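SPCC18.06c protein (Schizosaccharomyces pombe, PDB 2P51) removes poly(A) tails from mRNA as the catalytic 3'-exoribonuclease of the CCR4-NOT complex, releasing 5'-AMP with the aid of divalent metal ions. Local coordinates at residues A[46-50]-A[161-166]; A[54-58]-A[118-124]; A[75-80]-A[169-173]; A[107-111]-A[141-147]; A[148-152]-A[176-180]. All blocks are in the same frame, centred on the assembly; numbering follows the deposited sequence.

Contact 1: residues A[46-50]-A[161-166]; sequences PVVSM and EVTWIT
Val48 lays its CG1 methyl over the six-membered ring of Trp164, a CH-pi contact with CG1 3.9 Å from the ring centroid and 11° off its normal. This belongs to a pair of adjacent parallel strands in the mixed sheet of the RNase H-like DEDD nuclease fold. Residues 47-49 and 163-165 are extended, with phi from -101° to -118° and psi from 112° to 140°, and the axes of strands 47-50 and 163-166 approach to 4.5 Å at 26°. Val47 pairs with Thr163, Val48 with Trp164 and Ser49 with Ile165, at CA-CA distances of 4.8, 4.8 and 4.4 Å. Four hydrogen bonds fix this register: Thr163 N to Pro46 O 3.0 Å, Val48 N to Thr163 O 2.8 Å, Ile165 N to Val48 O 2.8 Å and Met50 N to Ile165 O 2.9 Å. Val47 (chi1 t) and Ile165 (m, m) share one face, CG1 to CG1 3.7 Å, under helix 238-257. On the other face Trp164 (chi1 m, chi2 72°) sends NE1 to Leu156 O, while its CZ3 lies 3.8 Å from Met50 CB. Met50, directly before metal ligand Asp51, curls its side chain (t, m, m) until CE is 3.8 Å from Thr166 CG2.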
# COMPACT_ATOMS: atom_id res chain seq x y z
N PRO A 46 -4.38 5.92 14.51
CA PRO A 46 -5.26 4.98 13.81
C PRO A 46 -5.44 5.25 12.34
O PRO A 46 -6.37 4.67 11.72
CB PRO A 46 -6.60 5.17 14.57
CG PRO A 46 -6.59 6.62 14.95
CD PRO A 46 -5.14 6.96 15.26
N VAL A 47 -4.64 6.07 11.72
CA VAL A 47 -4.69 6.38 10.28
C VAL A 47 -3.47 5.69 9.64
O VAL A 47 -2.34 6.05 9.93
CB VAL A 47 -4.74 7.88 9.98
CG1 VAL A 47 -4.79 8.12 8.45
CG2 VAL A 47 -5.94 8.53 10.65
N VAL A 48 -3.75 4.66 8.82
CA VAL A 48 -2.65 3.89 8.22
C VAL A 48 -2.53 4.20 6.73
O VAL A 48 -3.53 3.94 6.02
CB VAL A 48 -2.92 2.40 8.38
CG1 VAL A 48 -1.78 1.60 7.74
CG2 VAL A 48 -3.10 1.98 9.85
N SER A 49 -1.40 4.70 6.27
CA SER A 49 -1.18 4.97 4.83
C SER A 49 -0.34 3.85 4.26
O SER A 49 0.61 3.44 4.98
CB SER A 49 -0.52 6.34 4.59
OG SER A 49 -1.41 7.34 5.12
N MET A 50 -0.66 3.40 3.04
CA MET A 50 -0.04 2.16 2.56
C MET A 50 0.37 2.28 1.11
O MET A 50 -0.30 2.96 0.30
CB MET A 50 -1.02 0.98 2.76
CG MET A 50 -0.59 -0.38 2.27
SD MET A 50 -0.96 -0.65 0.50
CE MET A 50 -2.74 -0.95 0.63
N GLU A 161 -12.51 1.64 13.32
CA GLU A 161 -11.76 2.67 14.02
C GLU A 161 -10.48 3.12 13.31
O GLU A 161 -9.88 4.16 13.65
CB GLU A 161 -11.37 2.18 15.42
CG GLU A 161 -12.53 1.84 16.36
CD GLU A 161 -13.02 0.41 16.16
OE1 GLU A 161 -13.87 0.03 17.00
OE2 GLU A 161 -12.67 -0.36 15.24
N VAL A 162 -10.05 2.32 12.35
CA VAL A 162 -8.80 2.56 11.63
C VAL A 162 -9.13 2.98 10.22
O VAL A 162 -9.97 2.36 9.55
CB VAL A 162 -7.93 1.25 11.61
CG1 VAL A 162 -6.72 1.42 10.72
CG2 VAL A 162 -7.53 0.89 13.05
N THR A 163 -8.48 4.04 9.75
CA THR A 163 -8.69 4.53 8.38
C THR A 163 -7.48 4.14 7.52
O THR A 163 -6.39 4.44 7.97
CB THR A 163 -8.87 6.06 8.36
OG1 THR A 163 -10.00 6.44 9.21
CG2 THR A 163 -9.18 6.54 6.95
N TRP A 164 -7.70 3.54 6.37
CA TRP A 164 -6.58 3.25 5.46
C TRP A 164 -6.52 4.27 4.33
O TRP A 164 -7.57 4.63 3.75
CB TRP A 164 -6.73 1.85 4.85
CG TRP A 164 -6.37 0.77 5.84
CD1 TRP A 164 -7.10 0.40 6.95
CD2 TRP A 164 -5.18 -0.04 5.83
NE1 TRP A 164 -6.42 -0.62 7.61
CE2 TRP A 164 -5.24 -0.91 6.95
CE3 TRP A 164 -4.05 -0.14 4.97
CZ2 TRP A 164 -4.24 -1.85 7.24
CZ3 TRP A 164 -3.08 -1.07 5.28
CH2 TRP A 164 -3.16 -1.92 6.40
N ILE A 165 -5.33 4.77 4.04
CA ILE A 165 -5.09 5.79 3.01
C ILE A 165 -4.18 5.20 1.96
O ILE A 165 -3.16 4.61 2.30
CB ILE A 165 -4.43 7.03 3.62
CG1 ILE A 165 -5.16 7.55 4.84
CG2 ILE A 165 -4.27 8.11 2.52
CD1 ILE A 165 -6.61 7.92 4.55
N THR A 166 -4.57 5.35 0.67
CA THR A 166 -3.81 4.71 -0.41
C THR A 166 -3.74 5.68 -1.57
O THR A 166 -4.31 6.78 -1.51
CB THR A 166 -4.49 3.39 -0.85
OG1 THR A 166 -5.82 3.73 -1.30
CG2 THR A 166 -4.59 2.39 0.33

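Contact 2: residues A[54-58]-A[118-124]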
# COMPACT_ATOMS: atom_id res chain seq x y z
N PHE A 54 6.12 -4.42 -6.08
CA PHE A 54 5.91 -5.74 -6.66
C PHE A 54 6.53 -5.71 -8.06
O PHE A 54 6.91 -4.63 -8.53
CB PHE A 54 4.42 -6.06 -6.70
CG PHE A 54 3.58 -4.99 -7.36
CD1 PHE A 54 3.38 -4.99 -8.74
CD2 PHE A 54 2.97 -4.00 -6.58
CE1 PHE A 54 2.61 -4.02 -9.34
CE2 PHE A 54 2.22 -3.00 -7.19
CZ PHE A 54 2.04 -3.04 -8.57
N PRO A 55 6.72 -6.85 -8.68
CA PRO A 55 7.56 -6.88 -9.91
C PRO A 55 6.83 -6.52 -11.19
O PRO A 55 7.06 -7.11 -12.26
CB PRO A 55 8.08 -8.32 -9.93
CG PRO A 55 7.21 -9.14 -9.08
CD PRO A 55 6.34 -8.22 -8.24
N GLY A 56 5.96 -5.51 -11.10
CA GLY A 56 5.38 -4.95 -12.30
C GLY A 56 4.22 -5.77 -12.86
O GLY A 56 3.58 -6.51 -12.11
N VAL A 57 3.93 -5.57 -14.12
CA VAL A 57 2.94 -6.29 -14.91
C VAL A 57 3.67 -7.07 -16.00
O VAL A 57 4.47 -6.45 -16.77
CB VAL A 57 1.95 -5.30 -15.53
CG1 VAL A 57 0.98 -5.94 -16.53
CG2 VAL A 57 1.20 -4.64 -14.36
N VAL A 58 3.42 -8.36 -16.12
CA VAL A 58 4.13 -9.12 -17.15
C VAL A 58 3.19 -9.47 -18.29
O VAL A 58 3.60 -9.77 -19.40
CB VAL A 58 4.77 -10.42 -16.63
CG1 VAL A 58 5.79 -10.07 -15.54
CG2 VAL A 58 3.73 -11.41 -16.13
N MET A 118 8.92 -15.18 -11.01
CA MET A 118 8.53 -14.45 -12.21
C MET A 118 8.53 -12.96 -12.00
O MET A 118 8.24 -12.50 -10.88
CB MET A 118 7.11 -14.89 -12.61
CG MET A 118 7.00 -16.38 -12.85
SD MET A 118 5.36 -16.90 -13.37
CE MET A 118 4.49 -16.81 -11.79
N TYR A 119 8.79 -12.15 -13.02
CA TYR A 119 8.81 -10.69 -12.82
C TYR A 119 9.01 -9.98 -14.14
O TYR A 119 9.54 -10.62 -15.08
CB TYR A 119 9.95 -10.25 -11.93
CG TYR A 119 11.33 -10.84 -12.19
CD1 TYR A 119 12.19 -10.36 -13.16
CD2 TYR A 119 11.78 -11.92 -11.42
CE1 TYR A 119 13.45 -10.94 -13.34
CE2 TYR A 119 13.01 -12.50 -11.57
CZ TYR A 119 13.84 -12.00 -12.56
OH TYR A 119 15.08 -12.53 -12.77
N ALA A 120 8.65 -8.73 -14.21
CA ALA A 120 9.06 -7.94 -15.36
C ALA A 120 10.51 -7.53 -15.14
O ALA A 120 10.73 -6.92 -14.10
CB ALA A 120 8.21 -6.71 -15.51
N PRO A 121 11.43 -7.83 -16.04
CA PRO A 121 12.82 -7.38 -15.84
C PRO A 121 12.91 -5.88 -15.62
O PRO A 121 13.73 -5.45 -14.78
CB PRO A 121 13.51 -7.77 -17.16
CG PRO A 121 12.76 -9.00 -17.54
CD PRO A 121 11.32 -8.67 -17.25
N GLU A 122 12.11 -5.10 -16.35
CA GLU A 122 12.18 -3.65 -16.15
C GLU A 122 11.92 -3.25 -14.68
O GLU A 122 12.54 -2.34 -14.12
CB GLU A 122 11.16 -2.99 -17.05
CG GLU A 122 11.44 -3.12 -18.52
CD GLU A 122 11.00 -4.38 -19.22
OE1 GLU A 122 10.53 -5.32 -18.52
OE2 GLU A 122 11.11 -4.43 -20.47
N SER A 123 10.96 -3.92 -14.06
CA SER A 123 10.58 -3.54 -12.68
C SER A 123 11.69 -3.87 -11.71
O SER A 123 11.95 -3.14 -10.76
CB SER A 123 9.31 -4.28 -12.29
OG SER A 123 8.20 -3.81 -13.06
N ILE A 124 12.34 -5.03 -11.93
CA ILE A 124 13.47 -5.41 -11.05
C ILE A 124 14.58 -4.38 -11.19
O ILE A 124 15.23 -3.98 -10.22
CB ILE A 124 13.98 -6.84 -11.37
CG1 ILE A 124 12.92 -7.92 -11.11
CG2 ILE A 124 15.32 -7.21 -10.71
CD1 ILE A 124 12.18 -7.80 -9.80
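Neither residues 54-58 nor residues 118-120 form a regular helix or strand; the second segment enters helix 121-129 only at Pro121, with Ala120 at its N-cap position. The backbones come closest at Pro55 and Tyr119, whose CA atoms are 5.0 Å apart, and at Val58 and Ala120, 5.4 Å apart. Between these points one hydrogen bond crosses, Ala120 N to Pro55 O at 3.0 Å and 167°. Gly56 turns the loop with phi 80° and psi -159°, a region that favours glycine, and a CB here would lie 2.0 Å from Ser123 OG. The bare CA of Gly56 instead sits 3.1 Å from Ser123 OG.

Pro55 carries the largest share of the buried area. Its CB meets Tyr119 CB at 3.3 Å and Ile124 CD1 at 4.1 Å. Val58 covers the other end, with CG1 3.4 Å from Ala120 N and 4.1 Å from Ala120 CB. The CA-to-CB bond of Phe54 points away from residues 118-124, and its ring stacks with Tyr175 of helix 170-181 beside the metal site.

The loop directly follows strand 47-53, bearer of the metal ligands Asp51 and Glu53, and the contact joins the end of that strand to the start of helix 121-129. With 273 Å² buried, one peptide hydrogen bond and no salt bridge, the chemistry implies that close backbone fit and apolar contact, rather than charge, hold the loop there.

Contact 3: residues A[75-80]-A[169-173]. With MG (magnesium ion), chain B.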
# COMPACT_ATOMS: atom_id res chain seq x y z
N THR A 75 -6.77 -7.63 -15.54
CA THR A 75 -5.32 -7.46 -15.64
C THR A 75 -4.66 -7.58 -14.27
O THR A 75 -3.67 -8.30 -14.06
CB THR A 75 -4.92 -6.10 -16.24
OG1 THR A 75 -5.35 -6.11 -17.62
CG2 THR A 75 -3.43 -5.92 -16.30
N LEU A 76 -5.22 -6.84 -13.32
CA LEU A 76 -4.72 -6.88 -11.95
C LEU A 76 -4.71 -8.32 -11.42
O LEU A 76 -3.74 -8.80 -10.85
CB LEU A 76 -5.60 -5.93 -11.14
CG LEU A 76 -5.48 -5.71 -9.65
CD1 LEU A 76 -6.18 -4.39 -9.31
CD2 LEU A 76 -6.06 -6.84 -8.82
N ARG A 77 -5.86 -8.99 -11.54
CA ARG A 77 -6.02 -10.32 -10.97
C ARG A 77 -4.98 -11.27 -11.53
O ARG A 77 -4.34 -12.06 -10.84
CB ARG A 77 -7.45 -10.76 -11.31
CG ARG A 77 -7.88 -12.15 -10.87
CD ARG A 77 -9.21 -12.50 -11.58
NE ARG A 77 -9.39 -13.93 -11.52
CZ ARG A 77 -9.96 -14.72 -12.40
NH1 ARG A 77 -10.47 -14.20 -13.52
NH2 ARG A 77 -10.02 -16.02 -12.12
N ALA A 78 -4.78 -11.25 -12.85
CA ALA A 78 -3.83 -12.14 -13.51
C ALA A 78 -2.44 -11.89 -12.95
O ALA A 78 -1.68 -12.83 -12.70
CB ALA A 78 -3.86 -11.94 -15.02
N ASN A 79 -2.06 -10.64 -12.80
CA ASN A 79 -0.66 -10.36 -12.39
C ASN A 79 -0.45 -10.48 -10.90
O ASN A 79 0.55 -11.07 -10.47
CB ASN A 79 -0.24 -8.95 -12.90
CG ASN A 79 -0.03 -9.01 -14.42
OD1 ASN A 79 1.06 -9.36 -14.85
ND2 ASN A 79 -1.03 -8.69 -15.22
N VAL A 80 -1.40 -9.96 -10.10
CA VAL A 80 -1.22 -10.05 -8.64
C VAL A 80 -1.22 -11.49 -8.22
O VAL A 80 -0.43 -11.88 -7.34
CB VAL A 80 -2.28 -9.23 -7.89
CG1 VAL A 80 -2.15 -9.46 -6.40
CG2 VAL A 80 -2.16 -7.73 -8.18
N SER A 169 -4.90 2.53 -5.91
CA SER A 169 -4.70 1.48 -4.95
C SER A 169 -5.08 0.07 -5.39
O SER A 169 -4.97 -0.83 -4.55
CB SER A 169 -5.56 1.77 -3.66
OG SER A 169 -6.93 1.76 -4.12
N GLY A 170 -5.54 -0.19 -6.62
CA GLY A 170 -6.06 -1.53 -6.97
C GLY A 170 -5.02 -2.61 -6.71
O GLY A 170 -5.30 -3.62 -6.04
N TYR A 171 -3.82 -2.45 -7.26
CA TYR A 171 -2.80 -3.49 -7.04
C TYR A 171 -2.37 -3.55 -5.59
O TYR A 171 -2.20 -4.67 -5.07
CB TYR A 171 -1.54 -3.27 -7.93
CG TYR A 171 -1.71 -3.73 -9.36
CD1 TYR A 171 -2.49 -3.01 -10.28
CD2 TYR A 171 -1.05 -4.88 -9.84
CE1 TYR A 171 -2.63 -3.43 -11.60
CE2 TYR A 171 -1.21 -5.27 -11.17
CZ TYR A 171 -1.99 -4.58 -12.05
OH TYR A 171 -2.14 -4.98 -13.37
N ASP A 172 -2.15 -2.41 -4.96
CA ASP A 172 -1.66 -2.36 -3.59
C ASP A 172 -2.61 -3.09 -2.64
O ASP A 172 -2.22 -3.95 -1.82
CB ASP A 172 -1.44 -0.91 -3.20
CG ASP A 172 -0.30 -0.20 -3.87
OD1 ASP A 172 0.59 -0.95 -4.36
OD2 ASP A 172 -0.26 1.04 -3.99
N PHE A 173 -3.92 -2.77 -2.76
CA PHE A 173 -4.90 -3.45 -1.90
C PHE A 173 -5.00 -4.93 -2.30
O PHE A 173 -5.18 -5.80 -1.42
CB PHE A 173 -6.30 -2.84 -2.02
CG PHE A 173 -6.65 -1.78 -1.00
CD1 PHE A 173 -6.42 -1.98 0.35
CD2 PHE A 173 -7.20 -0.58 -1.39
CE1 PHE A 173 -6.71 -1.04 1.36
CE2 PHE A 173 -7.52 0.34 -0.42
CZ PHE A 173 -7.28 0.16 0.93
MG MG B . 1.19 2.30 -4.90
O HOH W 1 1.90 0.68 -5.97
O HOH W 2 0.32 3.98 -4.10
O HOH W 3 2.68 3.37 -5.72
O HOH W 4 -0.10 2.75 -6.53
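Ser169 opens the second segment without touching residues 75-80; its O accepts Phe173 N at 2.8 Å, and its OG hydrogen-bonds Asp205 OD2. At Gly170 a side chain meets the backbone: Leu76 CD1 lies 3.4 Å from Gly170 C, and a CB on this residue would fall only 3.0 Å from that methyl, a clash.

Tyr171 makes most of the contact, with 109 Å² covered. It is a knob in a hole formed by Thr75, Leu76, Asn79 and Val80, the i, i+1, i+4, i+5 set of helix 69-82. Leu76 CG stands 4.1 Å from the ring centroid and 11° off the normal, a CH-pi contact over the face. Asn79 CB approaches the edge, 4.2 Å from CE2 of Tyr171, and Val80 CG2 reaches Tyr171 CD2 at 3.5 Å. The Tyr171 OH touches Thr75 CG2 at 3.3 Å and makes no hydrogen bond to the first segment. Asn79 ND2 is occupied by Thr75 O (2.9 Å) and by Ala59 O.

Asp172 points away from helix 69-82. Its OD2 binds magnesium at 2.1 Å, alongside four waters and Asp51 OD1, which complete six ligands, while its OD1 accepts water 1 at 2.6 Å. Phe173, also out of reach of the first helix, packs on Met50.

A helix whose first turn carries a metal-binding aspartate, facing a ligand from the central strand, is characteristic of the DEDD nuclease active site.

Contact 4: residues A[107-111]-A[141-147]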
# COMPACT_ATOMS: atom_id res chain seq x y z
N GLN A 107 8.67 -0.40 6.73
CA GLN A 107 8.84 -1.01 5.44
C GLN A 107 9.07 -2.51 5.64
O GLN A 107 10.11 -2.93 6.12
CB GLN A 107 10.04 -0.37 4.75
CG GLN A 107 10.40 -0.94 3.39
CD GLN A 107 11.25 0.11 2.64
OE1 GLN A 107 10.64 0.89 1.89
NE2 GLN A 107 12.55 0.08 2.83
N PHE A 108 8.09 -3.33 5.23
CA PHE A 108 8.14 -4.77 5.35
C PHE A 108 8.75 -5.33 4.07
O PHE A 108 8.22 -5.03 2.98
CB PHE A 108 6.72 -5.33 5.52
CG PHE A 108 6.12 -4.91 6.85
CD1 PHE A 108 6.23 -5.75 7.95
CD2 PHE A 108 5.49 -3.70 7.00
CE1 PHE A 108 5.69 -5.35 9.17
CE2 PHE A 108 4.97 -3.30 8.24
CZ PHE A 108 5.08 -4.10 9.34
N ASN A 109 9.83 -6.09 4.19
CA ASN A 109 10.55 -6.61 3.02
C ASN A 109 10.32 -8.10 2.84
O ASN A 109 10.62 -8.86 3.79
CB ASN A 109 12.05 -6.31 3.24
CG ASN A 109 12.28 -4.80 3.30
OD1 ASN A 109 12.05 -4.08 2.32
ND2 ASN A 109 12.72 -4.35 4.48
N PHE A 110 9.77 -8.52 1.71
CA PHE A 110 9.28 -9.90 1.55
C PHE A 110 10.23 -10.76 0.73
O PHE A 110 11.02 -10.30 -0.11
CB PHE A 110 7.90 -9.88 0.88
CG PHE A 110 6.89 -9.32 1.88
CD1 PHE A 110 6.28 -10.14 2.81
CD2 PHE A 110 6.58 -7.97 1.91
CE1 PHE A 110 5.36 -9.65 3.73
CE2 PHE A 110 5.65 -7.45 2.79
CZ PHE A 110 5.06 -8.31 3.73
N THR A 111 10.11 -12.06 0.97
CA THR A 111 10.97 -13.06 0.31
C THR A 111 10.82 -13.00 -1.21
O THR A 111 9.72 -12.87 -1.77
CB THR A 111 10.62 -14.45 0.84
OG1 THR A 111 11.63 -15.36 0.39
CG2 THR A 111 9.27 -14.91 0.30
N GLY A 141 14.01 -12.24 3.67
CA GLY A 141 12.72 -11.62 3.41
C GLY A 141 11.62 -12.31 4.17
O GLY A 141 11.66 -13.51 4.47
N ILE A 142 10.57 -11.56 4.50
CA ILE A 142 9.43 -12.13 5.22
C ILE A 142 8.60 -13.06 4.35
O ILE A 142 8.40 -12.80 3.18
CB ILE A 142 8.52 -10.98 5.71
CG1 ILE A 142 9.28 -10.07 6.66
CG2 ILE A 142 7.22 -11.49 6.29
CD1 ILE A 142 8.71 -8.63 6.67
N GLU A 143 8.04 -14.14 4.93
CA GLU A 143 7.02 -14.89 4.21
C GLU A 143 5.68 -14.18 4.32
O GLU A 143 5.27 -13.90 5.47
CB GLU A 143 6.84 -16.29 4.81
CG GLU A 143 7.98 -17.23 4.42
CD GLU A 143 7.94 -17.57 2.93
OE1 GLU A 143 6.92 -17.37 2.22
OE2 GLU A 143 8.99 -18.05 2.47
N PRO A 144 5.03 -13.86 3.19
CA PRO A 144 3.75 -13.15 3.28
C PRO A 144 2.77 -13.74 4.25
O PRO A 144 1.99 -13.04 4.90
CB PRO A 144 3.19 -13.30 1.84
CG PRO A 144 4.48 -13.15 1.04
CD PRO A 144 5.45 -14.06 1.78
N ALA A 145 2.75 -15.06 4.36
CA ALA A 145 1.83 -15.74 5.23
C ALA A 145 2.07 -15.43 6.70
O ALA A 145 1.13 -15.26 7.49
CB ALA A 145 1.96 -17.25 4.96
N ASP A 146 3.34 -15.35 7.10
CA ASP A 146 3.70 -14.99 8.48
C ASP A 146 3.23 -13.57 8.78
O ASP A 146 2.69 -13.26 9.83
CB ASP A 146 5.20 -15.14 8.66
CG ASP A 146 5.70 -16.57 8.63
OD1 ASP A 146 4.89 -17.53 8.77
OD2 ASP A 146 6.94 -16.72 8.46
N PHE A 147 3.47 -12.68 7.82
CA PHE A 147 3.01 -11.29 7.98
C PHE A 147 1.52 -11.24 8.08
O PHE A 147 0.93 -10.52 8.90
CB PHE A 147 3.46 -10.52 6.73
CG PHE A 147 2.89 -9.12 6.63
CD1 PHE A 147 3.37 -8.08 7.41
CD2 PHE A 147 1.86 -8.85 5.73
CE1 PHE A 147 2.82 -6.83 7.26
CE2 PHE A 147 1.30 -7.59 5.60
CZ PHE A 147 1.78 -6.54 6.38
O HOH W 5 10.53 -18.31 0.33
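A single beta bridge joins Phe110, just past strand 105-109 of the RNase H-like sheet, to Ile142 ahead of helix 144-152. Asn109 O receives Ile142 N at 2.8 Å and Thr111 N reaches Ile142 O at 2.9 Å. Gly141, with no side chain, lets the backbones close up: a CB there would lie 2.5 Å from Thr111 N.

The main bump is the Phe110 ring. Its CE1 enters a hollow bounded by Ile142 CG2 and Phe147 CB, each 3.7 Å away, and its CD1 meets Pro144 CG at 3.9 Å. The ring presents its edge to the face of Phe147 (centroids 5.3 Å apart, planes at 85°). Phe147 in turn directs its edge at the face of Phe108 (4.9 Å, 59°), so three rings interlock in an aromatic cluster. Ile142 CD1 fills in beside the Phe108 edge, 4.0 Å from CD1 of Phe108, and helix 31-41 also packs on Phe108.

At the solvent side, water 5 bridges the segments, 3.1 Å from Thr111 OG1 and donating to Glu143 OE2 at 2.6 Å.

Contact 5: residues A[148-152]-A[176-180]; sequences AELLI and LLKAM
Two alpha-helices of the RNase H-like fold, 144-152 and 170-181, meet here nearly at right angles. The axes of the short pieces 148-152 and 176-180 run 103° apart in direction and approach to 9.7 Å. Both pieces are regular, with phi from -53° (Glu149) to -72° (Leu176) and psi from -31° (Met180) to -48° (Ala179). Each keeps its i to i+4 bond: Ile152 N to Ala148 O 2.9 Å and Met180 N to Leu176 O 2.9 Å. The nearest CA pair is Ala148 and Met180, at 4.7 Å.

No hydrogen bond crosses, so the 250 Å² buried is held by apolar packing. Met180 (m, t, m) is central. Its CG lies 3.8 Å from Ile152 CG1 (m, t) and 4.3 Å from Ala148 CB, and its SD lies 3.9 Å from Leu151 CD2. Ala148 CB is 4.3 Å from Ala179 CB. Leu151 (t, p) also brings CD2 to 4.3 Å from Leu176 CD2; Leu176 (chi1 -92°, between wells) goes on to strand 47-53 at Met50 and Thr52.

Side chain against backbone comes last. Ile152 CD1 is 3.8 Å from Met180 O. Ala148 makes the closest approach: its CB rests 3.0 Å from Ala179 O.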
# COMPACT_ATOMS: atom_id res chain seq x y z
N ALA A 148 0.87 -12.00 7.23
CA ALA A 148 -0.60 -11.91 7.19
C ALA A 148 -1.24 -12.36 8.49
O ALA A 148 -2.18 -11.71 8.98
CB ALA A 148 -1.05 -12.73 5.98
N GLU A 149 -0.78 -13.46 9.10
CA GLU A 149 -1.30 -13.86 10.39
C GLU A 149 -1.21 -12.73 11.41
O GLU A 149 -2.17 -12.47 12.15
CB GLU A 149 -0.44 -15.01 10.91
CG GLU A 149 -1.23 -16.27 11.15
CD GLU A 149 -0.28 -17.41 11.44
OE1 GLU A 149 0.63 -17.17 12.26
OE2 GLU A 149 -0.51 -18.48 10.83
N LEU A 150 -0.07 -12.05 11.45
CA LEU A 150 0.12 -10.94 12.40
C LEU A 150 -0.76 -9.75 12.05
O LEU A 150 -1.33 -9.09 12.92
CB LEU A 150 1.60 -10.55 12.45
CG LEU A 150 2.51 -11.64 13.07
CD1 LEU A 150 3.97 -11.21 13.06
CD2 LEU A 150 2.09 -12.02 14.48
N LEU A 151 -0.86 -9.44 10.75
CA LEU A 151 -1.65 -8.28 10.35
C LEU A 151 -3.11 -8.48 10.70
O LEU A 151 -3.77 -7.59 11.22
CB LEU A 151 -1.51 -8.02 8.84
CG LEU A 151 -2.30 -6.79 8.35
CD1 LEU A 151 -1.76 -5.51 8.99
CD2 LEU A 151 -2.27 -6.70 6.82
N ILE A 152 -3.64 -9.67 10.44
CA ILE A 152 -5.06 -9.90 10.71
C ILE A 152 -5.35 -9.72 12.18
O ILE A 152 -6.40 -9.17 12.53
CB ILE A 152 -5.52 -11.29 10.21
CG1 ILE A 152 -5.38 -11.43 8.69
CG2 ILE A 152 -6.95 -11.61 10.65
CD1 ILE A 152 -5.46 -12.86 8.21
N LEU A 176 -2.39 -6.92 -0.53
CA LEU A 176 -2.63 -7.16 0.89
C LEU A 176 -3.73 -8.21 1.04
O LEU A 176 -3.65 -9.08 1.93
CB LEU A 176 -3.00 -5.90 1.70
CG LEU A 176 -1.76 -5.21 2.33
CD1 LEU A 176 -0.90 -4.59 1.23
CD2 LEU A 176 -2.20 -4.20 3.38
N LEU A 177 -4.75 -8.12 0.15
CA LEU A 177 -5.78 -9.20 0.31
C LEU A 177 -5.22 -10.55 -0.02
O LEU A 177 -5.54 -11.56 0.65
CB LEU A 177 -7.02 -8.87 -0.55
CG LEU A 177 -8.25 -9.76 -0.31
CD1 LEU A 177 -8.91 -9.41 1.03
CD2 LEU A 177 -9.26 -9.64 -1.45
N LYS A 178 -4.39 -10.66 -1.04
CA LYS A 178 -3.72 -11.92 -1.39
C LYS A 178 -2.91 -12.44 -0.21
O LYS A 178 -2.90 -13.62 0.15
CB LYS A 178 -2.81 -11.70 -2.61
CG LYS A 178 -1.84 -12.82 -2.90
CD LYS A 178 -0.95 -12.51 -4.11
CE LYS A 178 -0.00 -13.69 -4.40
NZ LYS A 178 1.04 -13.24 -5.41
N ALA A 179 -2.16 -11.58 0.47
CA ALA A 179 -1.36 -11.99 1.60
C ALA A 179 -2.29 -12.53 2.69
O ALA A 179 -2.07 -13.62 3.25
CB ALA A 179 -0.55 -10.84 2.14
N MET A 180 -3.35 -11.79 3.02
CA MET A 180 -4.17 -12.26 4.14
C MET A 180 -4.95 -13.53 3.82
O MET A 180 -5.19 -14.30 4.73
CB MET A 180 -5.14 -11.13 4.54
CG MET A 180 -4.38 -10.03 5.27
SD MET A 180 -5.50 -8.74 5.87
CE MET A 180 -6.20 -8.16 4.33

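Helix 170-181 connects most of these contacts. Contacts 1 and 3, centred 19 Å apart, meet where Met50 SD lies 3.7 Å from Asp172 CB, putting the paired strands directly behind a magnesium ligand. Contact 5 joins the same core through Leu176 CD2, 3.8 Å from Trp164 CZ3. It also joins contact 3 through a probable hydrogen bond, Lys178 NZ to Val80 O at 2.8 Å. Contact 2 borders the site from the surface: Phe54 CZ is 3.6 Å from Tyr171 CB, and Val58 N is 2.9 Å from Asn79 OD1. Contact 4 shares helix 144-152 with contact 5, centres 10 Å apart, and lies farther from the metal: the Asn109 side chain is about 11 Å from a bound magnesium ion.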